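Local coordinates for protein carbon monoxide dehydrogenase (PDB 6T7J) that oxidises carbon monoxide to carbon dioxide, probably at a nickel-containing cluster C that here lacks its nickel, passing the electrons on through iron-sulfur clusters, at residues F242-V256 with L311-M324. Sequence-based numbering, arbitrary orientation.
Sequences FGTPKPLKAEANLGV and LMRLGVPIAGSFLM. With MSK (Broken Fe4S4 cluster), chain F.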
# COMPACT_ATOMS: atom_id res chain seq x y z
N PHE A 242 -5.04 -27.49 11.62
CA PHE A 242 -3.93 -28.19 12.27
C PHE A 242 -4.15 -28.43 13.76
O PHE A 242 -3.24 -28.93 14.43
CB PHE A 242 -2.62 -27.43 12.06
CG PHE A 242 -2.34 -27.09 10.63
CD1 PHE A 242 -2.17 -28.08 9.68
CD2 PHE A 242 -2.26 -25.77 10.23
CE1 PHE A 242 -1.92 -27.77 8.36
CE2 PHE A 242 -2.01 -25.45 8.91
CZ PHE A 242 -1.84 -26.45 7.98
N GLY A 243 -5.32 -28.08 14.29
CA GLY A 243 -5.60 -28.33 15.69
C GLY A 243 -5.45 -27.10 16.56
O GLY A 243 -4.52 -26.31 16.38
N THR A 244 -6.38 -26.92 17.50
CA THR A 244 -6.27 -25.82 18.45
C THR A 244 -5.17 -26.14 19.46
O THR A 244 -5.18 -27.24 20.05
CB THR A 244 -7.60 -25.59 19.17
OG1 THR A 244 -8.61 -25.29 18.20
CG2 THR A 244 -7.48 -24.44 20.15
N PRO A 245 -4.22 -25.24 19.69
CA PRO A 245 -3.11 -25.55 20.61
C PRO A 245 -3.60 -25.87 22.02
O PRO A 245 -4.52 -25.23 22.54
CB PRO A 245 -2.27 -24.27 20.58
CG PRO A 245 -2.56 -23.66 19.25
CD PRO A 245 -4.01 -23.97 18.98
N LYS A 246 -2.97 -26.87 22.62
CA LYS A 246 -3.19 -27.27 23.99
C LYS A 246 -1.84 -27.30 24.69
O LYS A 246 -0.80 -27.44 24.04
CB LYS A 246 -3.86 -28.65 24.07
CG LYS A 246 -5.32 -28.65 23.63
CD LYS A 246 -6.15 -27.67 24.45
CE LYS A 246 -7.23 -27.01 23.60
NZ LYS A 246 -8.23 -28.00 23.10
N PRO A 247 -1.82 -27.15 26.02
CA PRO A 247 -0.54 -27.03 26.73
C PRO A 247 0.37 -28.23 26.48
O PRO A 247 -0.06 -29.38 26.49
CB PRO A 247 -0.96 -26.94 28.20
CG PRO A 247 -2.33 -26.36 28.16
CD PRO A 247 -2.97 -26.94 26.93
N LEU A 248 1.65 -27.93 26.25
CA LEU A 248 2.68 -28.93 26.05
C LEU A 248 4.01 -28.33 26.48
O LEU A 248 4.09 -27.16 26.83
CB LEU A 248 2.71 -29.41 24.59
CG LEU A 248 2.85 -28.35 23.50
CD1 LEU A 248 4.32 -28.04 23.20
CD2 LEU A 248 2.14 -28.79 22.24
N LYS A 249 5.06 -29.15 26.42
CA LYS A 249 6.40 -28.72 26.80
C LYS A 249 7.36 -28.98 25.65
O LYS A 249 7.21 -29.93 24.89
CB LYS A 249 6.88 -29.44 28.06
CG LYS A 249 5.96 -29.28 29.25
CD LYS A 249 6.68 -29.55 30.56
CE LYS A 249 7.26 -30.96 30.58
NZ LYS A 249 8.24 -31.13 31.70
N ALA A 250 8.36 -28.11 25.54
CA ALA A 250 9.38 -28.24 24.50
C ALA A 250 10.61 -27.46 24.93
O ALA A 250 10.69 -26.94 26.05
CB ALA A 250 8.84 -27.77 23.14
N GLU A 251 11.59 -27.37 24.03
CA GLU A 251 12.88 -26.75 24.31
C GLU A 251 13.04 -25.47 23.49
O GLU A 251 12.42 -25.29 22.44
CB GLU A 251 14.03 -27.72 24.00
CG GLU A 251 13.91 -29.05 24.72
CD GLU A 251 14.79 -29.11 25.96
OE1 GLU A 251 14.74 -28.16 26.77
OE2 GLU A 251 15.53 -30.11 26.12
N ALA A 252 13.90 -24.59 24.00
CA ALA A 252 14.11 -23.27 23.44
C ALA A 252 15.59 -22.92 23.48
O ALA A 252 16.36 -23.49 24.26
CB ALA A 252 13.29 -22.20 24.18
N ASN A 253 15.95 -21.96 22.62
CA ASN A 253 17.29 -21.44 22.39
C ASN A 253 18.10 -22.36 21.48
O ASN A 253 17.66 -23.48 21.17
CB ASN A 253 18.05 -21.19 23.69
CG ASN A 253 19.06 -20.06 23.57
OD1 ASN A 253 19.43 -19.67 22.46
ND2 ASN A 253 19.51 -19.53 24.70
N LEU A 254 19.27 -21.90 21.04
CA LEU A 254 20.03 -22.56 20.00
C LEU A 254 20.66 -23.88 20.44
O LEU A 254 21.27 -24.55 19.60
CB LEU A 254 21.12 -21.61 19.48
CG LEU A 254 20.58 -20.51 18.56
CD1 LEU A 254 21.66 -19.50 18.23
CD2 LEU A 254 20.00 -21.11 17.29
N GLY A 255 20.53 -24.26 21.71
CA GLY A 255 21.00 -25.57 22.13
C GLY A 255 20.19 -26.73 21.59
O GLY A 255 20.56 -27.88 21.82
N VAL A 256 19.09 -26.45 20.89
CA VAL A 256 18.26 -27.50 20.31
C VAL A 256 18.82 -28.04 19.00
O VAL A 256 18.32 -29.05 18.49
CB VAL A 256 16.82 -27.00 20.10
CG1 VAL A 256 16.23 -26.57 21.43
CG2 VAL A 256 16.80 -25.84 19.11
N LEU A 311 5.76 -25.03 17.23
CA LEU A 311 5.99 -25.25 18.65
C LEU A 311 4.67 -25.42 19.40
O LEU A 311 4.52 -26.33 20.22
CB LEU A 311 6.79 -24.08 19.23
CG LEU A 311 6.83 -23.93 20.75
CD1 LEU A 311 7.83 -24.90 21.34
CD2 LEU A 311 7.17 -22.51 21.16
N MET A 312 3.70 -24.54 19.12
CA MET A 312 2.42 -24.60 19.80
C MET A 312 1.64 -25.86 19.44
O MET A 312 0.92 -26.40 20.28
CB MET A 312 1.58 -23.36 19.48
CG MET A 312 2.21 -22.04 19.91
SD MET A 312 1.68 -21.50 21.54
CE MET A 312 -0.08 -21.29 21.27
N ARG A 313 1.77 -26.34 18.20
CA ARG A 313 0.95 -27.47 17.78
C ARG A 313 1.64 -28.82 17.94
O ARG A 313 0.99 -29.79 18.35
CB ARG A 313 0.49 -27.29 16.34
CG ARG A 313 -0.93 -26.78 16.22
CD ARG A 313 -1.06 -25.80 15.07
NE ARG A 313 -1.96 -24.70 15.41
CZ ARG A 313 -2.02 -23.55 14.74
NH1 ARG A 313 -1.23 -23.35 13.70
NH2 ARG A 313 -2.87 -22.61 15.11
N LEU A 314 2.93 -28.93 17.63
CA LEU A 314 3.61 -30.21 17.60
C LEU A 314 4.68 -30.37 18.66
O LEU A 314 5.14 -31.50 18.88
CB LEU A 314 4.23 -30.44 16.21
CG LEU A 314 3.35 -30.03 15.04
CD1 LEU A 314 4.17 -29.89 13.77
CD2 LEU A 314 2.22 -31.03 14.85
N GLY A 315 5.08 -29.30 19.34
CA GLY A 315 6.18 -29.38 20.27
C GLY A 315 7.54 -29.28 19.63
O GLY A 315 8.54 -29.68 20.25
N VAL A 316 7.62 -28.75 18.41
CA VAL A 316 8.91 -28.59 17.74
C VAL A 316 9.76 -27.60 18.53
O VAL A 316 9.26 -26.51 18.90
CB VAL A 316 8.70 -28.10 16.29
CG1 VAL A 316 10.04 -27.84 15.62
CG2 VAL A 316 7.89 -29.12 15.50
N PRO A 317 11.02 -27.91 18.83
CA PRO A 317 11.85 -26.96 19.57
C PRO A 317 12.08 -25.69 18.75
O PRO A 317 12.27 -25.74 17.53
CB PRO A 317 13.16 -27.73 19.80
CG PRO A 317 13.18 -28.77 18.73
CD PRO A 317 11.75 -29.15 18.50
N ILE A 318 12.06 -24.55 19.43
CA ILE A 318 12.27 -23.26 18.80
C ILE A 318 13.71 -22.82 19.07
O ILE A 318 14.18 -22.87 20.22
CB ILE A 318 11.24 -22.22 19.28
CG1 ILE A 318 11.20 -21.02 18.35
CG2 ILE A 318 11.46 -21.80 20.74
CD1 ILE A 318 9.79 -20.56 18.02
N ALA A 319 14.42 -22.45 18.01
CA ALA A 319 15.85 -22.21 18.11
C ALA A 319 16.20 -20.76 18.45
O ALA A 319 17.27 -20.51 19.02
CB ALA A 319 16.54 -22.60 16.80
N GLY A 320 15.34 -19.81 18.11
CA GLY A 320 15.64 -18.42 18.41
C GLY A 320 14.64 -17.50 17.75
O GLY A 320 13.74 -17.93 17.01
N SER A 321 14.82 -16.21 18.03
CA SER A 321 13.92 -15.18 17.55
C SER A 321 14.52 -14.48 16.33
O SER A 321 15.47 -14.97 15.72
CB SER A 321 13.62 -14.20 18.70
OG SER A 321 14.80 -13.54 19.12
N PHE A 322 13.97 -13.31 15.99
CA PHE A 322 14.31 -12.56 14.78
C PHE A 322 15.81 -12.39 14.61
O PHE A 322 16.42 -13.03 13.75
CB PHE A 322 13.61 -11.20 14.82
CG PHE A 322 13.88 -10.33 13.63
CD1 PHE A 322 13.62 -10.79 12.35
CD2 PHE A 322 14.40 -9.06 13.79
CE1 PHE A 322 13.87 -9.99 11.25
CE2 PHE A 322 14.65 -8.25 12.70
CZ PHE A 322 14.39 -8.72 11.43
N LEU A 323 16.42 -11.56 15.46
CA LEU A 323 17.82 -11.19 15.33
C LEU A 323 18.77 -12.38 15.46
O LEU A 323 19.99 -12.22 15.31
CB LEU A 323 18.19 -10.13 16.37
CG LEU A 323 17.74 -8.72 15.98
CD1 LEU A 323 18.04 -7.74 17.10
CD2 LEU A 323 18.40 -8.30 14.69
N MET A 324 18.24 -13.57 15.73
CA MET A 324 19.07 -14.76 15.86
C MET A 324 19.13 -15.60 14.60
O MET A 324 19.96 -16.52 14.54
CB MET A 324 18.57 -15.62 17.03
CG MET A 324 18.64 -14.91 18.38
SD MET A 324 17.86 -15.83 19.72
CE MET A 324 19.08 -17.12 19.99
S1 MSK F . 8.43 -12.84 13.32
S3 MSK F . 7.03 -9.67 13.11
S4 MSK F . 10.32 -9.99 14.02
S5 MSK F . 7.67 -11.15 15.91
FE1 MSK F . 6.18 -12.91 13.15
FE2 MSK F . 9.51 -11.73 15.06
FE3 MSK F . 8.43 -9.23 14.78
FE4 MSK F . 8.91 -10.74 12.59
O HOH W 1 11.23 -29.65 21.73
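Arg313, near the C-terminal end of helix 304-314, lays its bent aliphatic chain against the turn that follows helix 212-242. Its CD lies 3.8 Å from Phe242 CB, and its NE gives a weak, bent hydrogen bond to Gly243 O (3.2 Å, 128° at the hydrogen). Pro245 runs alongside it, pointing the same way. The guanidinium is gripped beyond this turn by salt bridges to Asp239 and Glu309, which probably keep its charge balanced. Pro245 also meets Met312, whose chain bends at chi2 (-93°) and chi3 and brings CE to 3.8 Å from Pro245 CB. Leu248 lays its two methyls against the C-terminal part of helix 304-314: CD1 rests over Gly315 CA and near Leu311 O, while CD2 reaches Met312 O at 3.3 Å. Next along, Ala250 CB packs on Leu311 CD1, and a water links Glu251 N to Gly315 O. Backbone then meets backbone, Ile318 N donating to Glu251 O (3.1 Å, 151° at the hydrogen). Beyond it the Ala319 methyl touches both Leu254 CD2 and Val256 CG2, and Met324 CE touches Leu254 CD1 at 3.9 Å. Strand 248-252, paired antiparallel with 411-415, thus passes the end of helix 304-314 and reaches, at its last residues, the short edge strand 318-320 of a six-stranded parallel sheet of order 3-2-1-4-5-6. That order, with helix 304-314 joining strand 297-303 to 318-320 in a beta-alpha-beta crossover, is typical of a Rossmann-like domain, and the chain just after the edge strand brings Phe322 to sulfur S4 of the broken, nickel-free cluster C.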